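Local coordinates for nitrogen regulatory protein P-II (Thiomonas intermedia, PDB 5D4N) that binds adenine nucleotides and bicarbonate as a carboxysome-associated PII-like signalling protein, and probably regulates the activity of partner proteins, at residues K10-I15 / G91-H96; I14-A19 / A62-I67; A31-Y36 / I66-P71. All blocks are in the same frame, centred on the assembly; numbering follows the deposited sequence.

Contact 1: residues K10-I15 / G91-H96; sequences KKLEII and GVVFVH. With ADP (adenosine-5'-diphosphate), chain D; ACT (acetate ion), chain G.
K11 and H96 form a hydrogen-bonded antiparallel pair, with K11 CE over one face of the imidazole, 4.3 Å from the ring centroid of H96. K11 O is gripped twice, by H96 N at 2.8 Å and by H96 ND1 at 3.2 Å, from opposite faces of the carbonyl plane, which helps to fix the ring's rotation. The carboxylate of E13 crosses the same imidazole, planes 57° apart, bringing E13 CD within 3.3 Å of H96 CE1. K11 NZ meets E13 OE2 at 3.1 Å and also reaches E13 and H96 of the third subunit; in turn E13 OE1 and H96 NE2 take K11 NZ of the second subunit. An alanine at E13 would probably leave both lysines short of a counter-charge and open a gap beside H96 CE1.

On the face of L12, I14, V93 and V95, the I14-V93 pair is looser, CG2 to CG2 4.1 Å, and V93 is partly exposed. G91 N donates to ADP O1A at 2.9 Å, and the F94 ring edge, on the E13 face, meets ADP C2. In this PII-type sheet, L12 and V93 rest on helix 72-88, and strand 63-70 flanks strand 7-17 on its other side.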
loop_
_atom_site.group_PDB
_atom_site.type_symbol
_atom_site.label_atom_id
_atom_site.label_comp_id
_atom_site.label_asym_id
_atom_site.label_seq_id
_atom_site.Cartn_x
_atom_site.Cartn_y
_atom_site.Cartn_z
ATOM N N LYS A 10 -1.299 10.712 8.584
ATOM C CA LYS A 10 -0.128 10.026 8.023
ATOM C C LYS A 10 -0.458 8.545 7.952
ATOM O O LYS A 10 -1.341 8.074 8.690
ATOM C CB LYS A 10 1.088 10.256 8.936
ATOM C CG LYS A 10 1.506 11.745 9.047
ATOM C CD LYS A 10 2.151 12.270 7.769
ATOM C CE LYS A 10 2.465 13.751 7.944
ATOM N NZ LYS A 10 3.230 14.306 6.816
ATOM N N LYS A 11 0.181 7.807 7.038
ATOM C CA LYS A 11 -0.038 6.365 6.971
ATOM C C LYS A 11 1.317 5.712 6.885
ATOM O O LYS A 11 2.104 6.006 5.975
ATOM C CB LYS A 11 -0.879 5.965 5.763
ATOM C CG LYS A 11 -1.416 4.518 5.853
ATOM C CD LYS A 11 -1.801 3.965 4.489
ATOM C CE LYS A 11 -0.616 3.584 3.641
ATOM N NZ LYS A 11 -1.088 2.996 2.337
ATOM N N LEU A 12 1.599 4.852 7.853
ATOM C CA LEU A 12 2.861 4.106 7.820
ATOM C C LEU A 12 2.656 2.779 7.135
ATOM O O LEU A 12 1.630 2.126 7.314
ATOM C CB LEU A 12 3.331 3.802 9.255
ATOM C CG LEU A 12 3.512 5.004 10.199
ATOM C CD1 LEU A 12 4.095 4.539 11.534
ATOM C CD2 LEU A 12 4.374 6.050 9.591
ATOM N N GLU A 13 3.674 2.349 6.385
ATOM C CA GLU A 13 3.756 0.976 5.880
ATOM C C GLU A 13 5.036 0.440 6.535
ATOM O O GLU A 13 6.114 1.002 6.307
ATOM C CB GLU A 13 3.905 0.905 4.355
ATOM C CG GLU A 13 2.570 1.251 3.704
ATOM C CD GLU A 13 2.564 1.232 2.186
ATOM O OE1 GLU A 13 3.649 1.168 1.569
ATOM O OE2 GLU A 13 1.456 1.321 1.612
ATOM N N ILE A 14 4.902 -0.550 7.427
ATOM C CA ILE A 14 6.045 -1.074 8.200
ATOM C C ILE A 14 6.265 -2.490 7.716
ATOM O O ILE A 14 5.393 -3.335 7.919
ATOM C CB ILE A 14 5.704 -1.061 9.690
ATOM C CG1 ILE A 14 5.337 0.361 10.158
ATOM C CG2 ILE A 14 6.889 -1.651 10.509
ATOM C CD1 ILE A 14 4.488 0.357 11.490
ATOM N N ILE A 15 7.397 -2.743 7.050
ATOM C CA ILE A 15 7.647 -4.065 6.462
ATOM C C ILE A 15 8.716 -4.735 7.274
ATOM O O ILE A 15 9.792 -4.181 7.444
ATOM C CB ILE A 15 8.032 -3.962 4.965
ATOM C CG1 ILE A 15 6.885 -3.248 4.167
ATOM C CG2 ILE A 15 8.341 -5.379 4.424
ATOM C CD1 ILE A 15 7.266 -2.760 2.721
ATOM N N GLY A 91 14.067 -4.712 7.433
ATOM C CA GLY A 91 12.771 -4.053 7.294
ATOM C C GLY A 91 12.858 -2.586 7.015
ATOM O O GLY A 91 13.934 -1.986 7.060
ATOM N N VAL A 92 11.708 -1.998 6.686
ATOM C CA VAL A 92 11.639 -0.580 6.302
ATOM C C VAL A 92 10.334 0.031 6.772
ATOM O O VAL A 92 9.358 -0.680 7.013
ATOM C CB VAL A 92 11.755 -0.427 4.759
ATOM C CG1 VAL A 92 13.145 -0.827 4.224
ATOM C CG2 VAL A 92 10.656 -1.225 4.051
ATOM N N VAL A 93 10.330 1.363 6.897
ATOM C CA VAL A 93 9.112 2.116 7.210
ATOM C C VAL A 93 8.932 3.215 6.186
ATOM O O VAL A 93 9.847 4.049 5.980
ATOM C CB VAL A 93 9.044 2.686 8.646
ATOM C CG1 VAL A 93 7.710 3.418 8.867
ATOM C CG2 VAL A 93 9.213 1.583 9.683
ATOM N N PHE A 94 7.743 3.237 5.543
ATOM C CA PHE A 94 7.423 4.277 4.572
ATOM C C PHE A 94 6.346 5.154 5.169
ATOM O O PHE A 94 5.290 4.635 5.564
ATOM C CB PHE A 94 6.930 3.670 3.269
ATOM C CG PHE A 94 7.860 2.682 2.605
ATOM C CD1 PHE A 94 9.243 2.876 2.626
ATOM C CD2 PHE A 94 7.358 1.546 1.973
ATOM C CE1 PHE A 94 10.112 1.949 2.012
ATOM C CE2 PHE A 94 8.215 0.646 1.351
ATOM C CZ PHE A 94 9.580 0.855 1.355
ATOM N N VAL A 95 6.588 6.454 5.209
ATOM C CA VAL A 95 5.578 7.406 5.756
ATOM C C VAL A 95 4.865 8.072 4.596
ATOM O O VAL A 95 5.524 8.632 3.720
ATOM C CB VAL A 95 6.219 8.489 6.669
ATOM C CG1 VAL A 95 5.111 9.356 7.313
ATOM C CG2 VAL A 95 7.125 7.842 7.744
ATOM N N HIS A 96 3.522 7.978 4.579
ATOM C CA HIS A 96 2.729 8.575 3.495
ATOM C C HIS A 96 1.851 9.677 4.077
ATOM O O HIS A 96 1.455 9.624 5.262
ATOM C CB HIS A 96 1.720 7.523 2.946
ATOM C CG HIS A 96 2.339 6.339 2.273
ATOM N ND1 HIS A 96 2.987 5.362 3.005
ATOM C CD2 HIS A 96 2.334 5.975 0.966
ATOM C CE1 HIS A 96 3.381 4.447 2.112
ATOM N NE2 HIS A 96 2.997 4.766 0.885
HETATM P PB ADP D . 18.172 -7.713 4.579
HETATM O O1B ADP D . 19.296 -6.830 4.636
HETATM O O2B ADP D . 18.147 -8.584 5.804
HETATM O O3B ADP D . 18.268 -8.610 3.365
HETATM P PA ADP D . 16.387 -5.314 4.268
HETATM O O1A ADP D . 16.209 -4.567 5.541
HETATM O O2A ADP D . 17.334 -4.550 3.315
HETATM O O3A ADP D . 16.833 -6.833 4.519
HETATM O "O5'" ADP D . 14.972 -5.443 3.553
HETATM C "C5'" ADP D . 13.955 -6.251 4.166
HETATM C "C4'" ADP D . 12.689 -6.164 3.352
HETATM O "O4'" ADP D . 12.245 -4.794 3.301
HETATM C "C3'" ADP D . 12.863 -6.551 1.890
HETATM O "O3'" ADP D . 12.846 -7.963 1.702
HETATM C "C2'" ADP D . 11.650 -5.864 1.262
HETATM O "O2'" ADP D . 10.485 -6.609 1.557
HETATM C "C1'" ADP D . 11.594 -4.554 2.055
HETATM N N9 ADP D . 12.286 -3.469 1.363
HETATM C C8 ADP D . 13.605 -3.109 1.471
HETATM N N7 ADP D . 13.973 -2.172 0.630
HETATM C C5 ADP D . 12.813 -1.886 -0.073
HETATM C C6 ADP D . 12.522 -0.946 -1.085
HETATM N N6 ADP D . 13.449 -0.152 -1.646
HETATM N N1 ADP D . 11.240 -0.860 -1.512
HETATM C C2 ADP D . 10.327 -1.685 -0.987
HETATM N N3 ADP D . 10.491 -2.631 -0.055
HETATM C C4 ADP D . 11.762 -2.669 0.374
HETATM C C ACT G . 13.382 3.902 6.653
HETATM O O ACT G . 14.534 4.458 6.592
HETATM O OXT ACT G . 13.071 2.662 6.426
HETATM C CH3 ACT G . 12.198 4.821 7.036
#

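Contact 2: residues I14-A19 / A62-I67. With ADP (adenosine-5'-diphosphate), chain D.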
loop_
_atom_site.group_PDB
_atom_site.type_symbol
_atom_site.label_atom_id
_atom_site.label_comp_id
_atom_site.label_asym_id
_atom_site.label_seq_id
_atom_site.Cartn_x
_atom_site.Cartn_y
_atom_site.Cartn_z
ATOM N N ILE A 14 4.902 -0.550 7.427
ATOM C CA ILE A 14 6.045 -1.074 8.200
ATOM C C ILE A 14 6.265 -2.490 7.716
ATOM O O ILE A 14 5.393 -3.335 7.919
ATOM C CB ILE A 14 5.704 -1.061 9.690
ATOM C CG1 ILE A 14 5.337 0.361 10.158
ATOM C CG2 ILE A 14 6.889 -1.651 10.509
ATOM C CD1 ILE A 14 4.488 0.357 11.490
ATOM N N ILE A 15 7.397 -2.743 7.050
ATOM C CA ILE A 15 7.647 -4.065 6.462
ATOM C C ILE A 15 8.716 -4.735 7.274
ATOM O O ILE A 15 9.792 -4.181 7.444
ATOM C CB ILE A 15 8.032 -3.962 4.965
ATOM C CG1 ILE A 15 6.885 -3.248 4.167
ATOM C CG2 ILE A 15 8.341 -5.379 4.424
ATOM C CD1 ILE A 15 7.266 -2.760 2.721
ATOM N N LEU A 16 8.399 -5.902 7.825
ATOM C CA LEU A 16 9.338 -6.595 8.706
ATOM C C LEU A 16 9.047 -8.077 8.766
ATOM O O LEU A 16 8.010 -8.526 8.290
ATOM C CB LEU A 16 9.349 -5.951 10.128
ATOM C CG LEU A 16 8.175 -6.282 11.078
ATOM C CD1 LEU A 16 8.429 -5.645 12.453
ATOM C CD2 LEU A 16 6.830 -5.783 10.557
ATOM N N GLU A 17 9.965 -8.856 9.345
ATOM C CA GLU A 17 9.732 -10.296 9.451
ATOM C C GLU A 17 8.580 -10.566 10.400
ATOM O O GLU A 17 8.453 -9.910 11.439
ATOM C CB GLU A 17 10.996 -10.999 9.957
ATOM C CG GLU A 17 12.130 -10.944 8.940
ATOM C CD GLU A 17 13.479 -11.199 9.599
ATOM O OE1 GLU A 17 13.941 -10.317 10.358
ATOM O OE2 GLU A 17 14.036 -12.307 9.431
ATOM N N GLY A 18 7.753 -11.531 10.038
ATOM C CA GLY A 18 6.570 -11.858 10.831
ATOM C C GLY A 18 6.869 -12.227 12.275
ATOM O O GLY A 18 6.009 -12.056 13.146
ATOM N N ALA A 19 8.086 -12.777 12.550
ATOM C CA ALA A 19 8.455 -13.143 13.940
ATOM C C ALA A 19 8.490 -11.925 14.871
ATOM O O ALA A 19 8.399 -12.087 16.091
ATOM C CB ALA A 19 9.797 -13.845 13.964
ATOM N N ALA A 62 6.956 -15.463 7.724
ATOM C CA ALA A 62 7.066 -14.714 6.478
ATOM C C ALA A 62 7.018 -13.193 6.712
ATOM O O ALA A 62 6.494 -12.742 7.754
ATOM C CB ALA A 62 5.956 -15.134 5.509
ATOM N N LEU A 63 7.583 -12.418 5.767
ATOM C CA LEU A 63 7.514 -10.955 5.840
ATOM C C LEU A 63 6.072 -10.523 5.898
ATOM O O LEU A 63 5.199 -11.150 5.291
ATOM C CB LEU A 63 8.130 -10.244 4.615
ATOM C CG LEU A 63 9.631 -10.176 4.472
ATOM C CD1 LEU A 63 9.969 -9.522 3.138
ATOM C CD2 LEU A 63 10.284 -9.376 5.593
ATOM N N ILE A 64 5.820 -9.443 6.628
ATOM C CA ILE A 64 4.487 -8.853 6.696
ATOM C C ILE A 64 4.609 -7.352 6.480
ATOM O O ILE A 64 5.700 -6.779 6.626
ATOM C CB ILE A 64 3.774 -9.138 8.064
ATOM C CG1 ILE A 64 4.575 -8.503 9.255
ATOM C CG2 ILE A 64 3.524 -10.617 8.271
ATOM C CD1 ILE A 64 3.858 -8.549 10.593
ATOM N N MET A 65 3.491 -6.712 6.145
ATOM C CA MET A 65 3.445 -5.262 6.056
ATOM C C MET A 65 2.335 -4.805 6.953
ATOM O O MET A 65 1.178 -5.230 6.781
ATOM C CB MET A 65 3.193 -4.766 4.618
ATOM C CG MET A 65 3.090 -3.265 4.565
ATOM S SD MET A 65 3.046 -2.600 2.873
ATOM C CE MET A 65 1.471 -3.305 2.263
ATOM N N ILE A 66 2.678 -3.962 7.928
ATOM C CA ILE A 66 1.668 -3.424 8.841
ATOM C C ILE A 66 1.345 -2.034 8.316
ATOM O O ILE A 66 2.259 -1.204 8.158
ATOM C CB ILE A 66 2.215 -3.356 10.285
ATOM C CG1 ILE A 66 2.582 -4.761 10.771
ATOM C CG2 ILE A 66 1.140 -2.706 11.186
ATOM C CD1 ILE A 66 3.377 -4.768 12.133
ATOM N N ILE A 67 0.054 -1.777 8.048
ATOM C CA ILE A 67 -0.389 -0.489 7.539
ATOM C C ILE A 67 -1.041 0.190 8.724
ATOM O O ILE A 67 -1.986 -0.358 9.305
ATOM C CB ILE A 67 -1.435 -0.673 6.397
ATOM C CG1 ILE A 67 -0.830 -1.415 5.198
ATOM C CG2 ILE A 67 -2.016 0.691 5.984
ATOM C CD1 ILE A 67 -1.939 -1.896 4.202
HETATM P PB ADP D . 18.172 -7.713 4.579
HETATM O O1B ADP D . 19.296 -6.830 4.636
HETATM O O2B ADP D . 18.147 -8.584 5.804
HETATM O O3B ADP D . 18.268 -8.610 3.365
HETATM P PA ADP D . 16.387 -5.314 4.268
HETATM O O1A ADP D . 16.209 -4.567 5.541
HETATM O O2A ADP D . 17.334 -4.550 3.315
HETATM O O3A ADP D . 16.833 -6.833 4.519
HETATM O "O5'" ADP D . 14.972 -5.443 3.553
HETATM C "C5'" ADP D . 13.955 -6.251 4.166
HETATM C "C4'" ADP D . 12.689 -6.164 3.352
HETATM O "O4'" ADP D . 12.245 -4.794 3.301
HETATM C "C3'" ADP D . 12.863 -6.551 1.890
HETATM O "O3'" ADP D . 12.846 -7.963 1.702
HETATM C "C2'" ADP D . 11.650 -5.864 1.262
HETATM O "O2'" ADP D . 10.485 -6.609 1.557
HETATM C "C1'" ADP D . 11.594 -4.554 2.055
HETATM N N9 ADP D . 12.286 -3.469 1.363
HETATM C C8 ADP D . 13.605 -3.109 1.471
HETATM N N7 ADP D . 13.973 -2.172 0.630
HETATM C C5 ADP D . 12.813 -1.886 -0.073
HETATM C C6 ADP D . 12.522 -0.946 -1.085
HETATM N N6 ADP D . 13.449 -0.152 -1.646
HETATM N N1 ADP D . 11.240 -0.860 -1.512
HETATM C C2 ADP D . 10.327 -1.685 -0.987
HETATM N N3 ADP D . 10.491 -2.631 -0.055
HETATM C C4 ADP D . 11.762 -2.669 0.374
#
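L16 and I64 meet through the same kind of first torsion: L16 CG (chi1 77°) and I64 CG1 (chi1 62°) each sit between the backbone N and the carbonyl carbon. The two side chains run alongside each other in a common direction, with L16 CD2 3.8 Å from I64 CG1. That same methyl reaches diagonally to the next residue on this face, coming within 3.9 Å of I66 CD1, so one leucine branch is shared by two isoleucines. On the reverse face I15 crosses M65, its CG1 3.8 Å from M65 CG, while the sulfur end leads away. Between the faces, I14 with I66 and L16 with I64 are the hydrogen-bonded pairs of an antiparallel ladder; I64 N reaches L16 O at 2.9 Å.

Past E17, where strand 7-17 ends, the chain turns into a 3-10 segment. G18 N still contacts A62 O at 2.9 Å in a weak bond, bent to 127°, and a beta carbon on G18 would run into that oxygen. The L16 and I64 face packs on helices 21-31 and 72-88, in the core between sheet and helices of this ferredoxin-like fold.

At the ADP end L63 CD1 touches O2' of the ribose at 3.4 Å, and I15 CG2 lies near it. The contact is thus apolar on both faces, its polar bonds are all backbone, and what it offers the ribose is a hydrocarbon wall.

Contact 3: residues A31-Y36 / I66-P71; sequences AGVKGY and IIAAVP. With AMP (adenosine monophosphate), chain F.
V33 and V70 make the closest side-chain to side-chain approach, V33 CG2 lying 3.5 Å from V70 CG1, where the loop after helix 21-31 folds over strand 63-70 in the ferredoxin-like PII fold. Further along the loop the backbone of Y36 comes down beside the strand: Y36 CA makes a CA-H...O contact with I67 O at 3.3 Å, and Y36 CB lies 4.0 Å from I66 CG2. A68 CB fills the middle, near both V33 CG1 and Y36 CB. The tyrosine CG sits between its own backbone N and carbonyl carbon (chi1 55°), and the ring end leads away from the strand toward T25 and D29 of helix 21-31.

The loop and the strand also share AMP. A69 reads the adenine with its backbone: A69 N donates to AMP N1 at 2.9 Å in a nearly straight bond (174°), and AMP N6 donates to A69 O at 3.0 Å. A69 O accepts a second hydrogen bond, from a water 2.8 Å away that itself accepts from K34 N, so the loop is tied to the strand through solvent beside the base. G35 lies against the nucleotide too, where a side chain would collide with N7.

Outside this shell, a Schellman motif at G32 ends the helix. V33 is backed by L74 and L78 of helix 72-88, and T37 pairs with I67, setting Y36 at the start of strand 36-46. Y36 also joins an antiparallel ladder with the third subunit, whose F94 packs on I67 and A69, so the pocket is built at an interface. From the loop side, G35 O stands above the adenine plane at its C6 rim, 3.3 Å from AMP C6.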
loop_
_atom_site.group_PDB
_atom_site.type_symbol
_atom_site.label_atom_id
_atom_site.label_comp_id
_atom_site.label_asym_id
_atom_site.label_seq_id
_atom_site.Cartn_x
_atom_site.Cartn_y
_atom_site.Cartn_z
ATOM N N ALA A 31 1.835 3.677 21.653
ATOM C CA ALA A 31 1.810 5.050 21.158
ATOM C C ALA A 31 0.397 5.623 21.042
ATOM O O ALA A 31 0.239 6.839 20.897
ATOM C CB ALA A 31 2.508 5.111 19.822
ATOM N N GLY A 32 -0.622 4.779 21.158
ATOM C CA GLY A 32 -2.004 5.247 21.060
ATOM C C GLY A 32 -2.613 5.106 19.672
ATOM O O GLY A 32 -3.669 5.683 19.390
ATOM N N VAL A 33 -1.966 4.322 18.791
ATOM C CA VAL A 33 -2.477 4.052 17.439
ATOM C C VAL A 33 -3.772 3.285 17.596
ATOM O O VAL A 33 -3.843 2.329 18.390
ATOM C CB VAL A 33 -1.442 3.271 16.574
ATOM C CG1 VAL A 33 -2.030 2.831 15.235
ATOM C CG2 VAL A 33 -0.165 4.088 16.374
ATOM N N LYS A 34 -4.817 3.744 16.908
ATOM C CA LYS A 34 -6.148 3.185 17.092
ATOM C C LYS A 34 -6.461 1.920 16.320
ATOM O O LYS A 34 -7.379 1.192 16.681
ATOM C CB LYS A 34 -7.232 4.278 16.958
ATOM C CG LYS A 34 -7.149 5.317 18.061
ATOM C CD LYS A 34 -8.504 5.548 18.698
ATOM C CE LYS A 34 -8.521 6.852 19.441
ATOM N NZ LYS A 34 -7.980 6.696 20.817
ATOM N N GLY A 35 -5.690 1.643 15.276
ATOM C CA GLY A 35 -5.934 0.459 14.481
ATOM C C GLY A 35 -4.787 0.216 13.527
ATOM O O GLY A 35 -3.880 1.045 13.401
ATOM N N TYR A 36 -4.796 -0.966 12.906
ATOM C CA TYR A 36 -3.775 -1.296 11.934
ATOM C C TYR A 36 -4.261 -2.457 11.102
ATOM O O TYR A 36 -5.166 -3.179 11.515
ATOM C CB TYR A 36 -2.394 -1.591 12.588
ATOM C CG TYR A 36 -2.417 -2.658 13.658
ATOM C CD1 TYR A 36 -2.507 -4.007 13.325
ATOM C CD2 TYR A 36 -2.327 -2.322 15.004
ATOM C CE1 TYR A 36 -2.499 -4.996 14.316
ATOM C CE2 TYR A 36 -2.308 -3.297 16.001
ATOM C CZ TYR A 36 -2.415 -4.631 15.650
ATOM O OH TYR A 36 -2.394 -5.600 16.621
ATOM N N ILE A 66 2.678 -3.962 7.928
ATOM C CA ILE A 66 1.668 -3.424 8.841
ATOM C C ILE A 66 1.345 -2.034 8.316
ATOM O O ILE A 66 2.259 -1.204 8.158
ATOM C CB ILE A 66 2.215 -3.356 10.285
ATOM C CG1 ILE A 66 2.582 -4.761 10.771
ATOM C CG2 ILE A 66 1.140 -2.706 11.186
ATOM C CD1 ILE A 66 3.377 -4.768 12.133
ATOM N N ILE A 67 0.054 -1.777 8.048
ATOM C CA ILE A 67 -0.389 -0.489 7.539
ATOM C C ILE A 67 -1.041 0.190 8.724
ATOM O O ILE A 67 -1.986 -0.358 9.305
ATOM C CB ILE A 67 -1.435 -0.673 6.397
ATOM C CG1 ILE A 67 -0.830 -1.415 5.198
ATOM C CG2 ILE A 67 -2.016 0.691 5.984
ATOM C CD1 ILE A 67 -1.939 -1.896 4.202
ATOM N N ALA A 68 -0.563 1.383 9.074
ATOM C CA ALA A 68 -1.114 2.057 10.223
ATOM C C ALA A 68 -1.360 3.520 9.951
ATOM O O ALA A 68 -0.399 4.262 9.743
ATOM C CB ALA A 68 -0.174 1.883 11.422
ATOM N N ALA A 69 -2.654 3.935 9.921
ATOM C CA ALA A 69 -3.002 5.348 9.775
ATOM C C ALA A 69 -2.902 5.964 11.153
ATOM O O ALA A 69 -3.526 5.489 12.114
ATOM C CB ALA A 69 -4.433 5.503 9.237
ATOM N N VAL A 70 -2.093 7.026 11.252
ATOM C CA VAL A 70 -1.819 7.688 12.528
ATOM C C VAL A 70 -1.841 9.199 12.385
ATOM O O VAL A 70 -1.460 9.726 11.341
ATOM C CB VAL A 70 -0.447 7.225 13.091
ATOM C CG1 VAL A 70 -0.385 5.715 13.236
ATOM C CG2 VAL A 70 0.749 7.704 12.251
ATOM N N PRO A 71 -2.195 9.917 13.464
ATOM C CA PRO A 71 -2.063 11.381 13.435
ATOM C C PRO A 71 -0.571 11.731 13.293
ATOM O O PRO A 71 0.287 10.974 13.772
ATOM C CB PRO A 71 -2.564 11.810 14.827
ATOM C CG PRO A 71 -3.268 10.628 15.390
ATOM C CD PRO A 71 -2.631 9.433 14.794
HETATM P P AMP F . -12.870 -0.453 12.677
HETATM O O1P AMP F . -12.296 0.433 13.774
HETATM O O2P AMP F . -13.681 -1.569 13.307
HETATM O O3P AMP F . -13.590 0.289 11.606
HETATM O "O5'" AMP F . -11.614 -1.221 12.022
HETATM C "C5'" AMP F . -11.846 -2.207 10.990
HETATM C "C4'" AMP F . -10.536 -2.498 10.302
HETATM O "O4'" AMP F . -10.067 -1.317 9.632
HETATM C "C3'" AMP F . -9.396 -2.868 11.245
HETATM O "O3'" AMP F . -9.475 -4.221 11.674
HETATM C "C2'" AMP F . -8.180 -2.581 10.355
HETATM O "O2'" AMP F . -8.017 -3.651 9.431
HETATM C "C1'" AMP F . -8.644 -1.301 9.626
HETATM N N9 AMP F . -8.213 -0.085 10.311
HETATM C C8 AMP F . -8.886 0.622 11.278
HETATM N N7 AMP F . -8.211 1.633 11.766
HETATM C C5 AMP F . -7.000 1.572 11.093
HETATM C C6 AMP F . -5.835 2.360 11.162
HETATM N N6 AMP F . -5.701 3.408 11.997
HETATM N N1 AMP F . -4.815 2.046 10.325
HETATM C C2 AMP F . -4.948 1.002 9.495
HETATM N N3 AMP F . -5.985 0.162 9.369
HETATM C C4 AMP F . -6.992 0.520 10.187
HETATM O O HOH W 1 -4.431 5.719 14.800
#

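In the fold
Strand 7-17, first from the N terminus, supplies one side of contacts 1 and 2. Contact 2 pairs its end with strand 63-70 and closes a loop holding helix 21-31 and strands 36-46 and 49-52. Contact 3 begins within that loop and ends on the same strand, sharing I66 and I67 with contact 2 and running a few residues further. Both contact 3 and most of contact 2 lie inside the large loop closed by contact 1, which brings strand 92-100 back beside strand 7-17. Together they join three neighbouring strands and the loop after helix 21-31. Contacts 1 and 2 line the ADP end, contact 3 the AMP site.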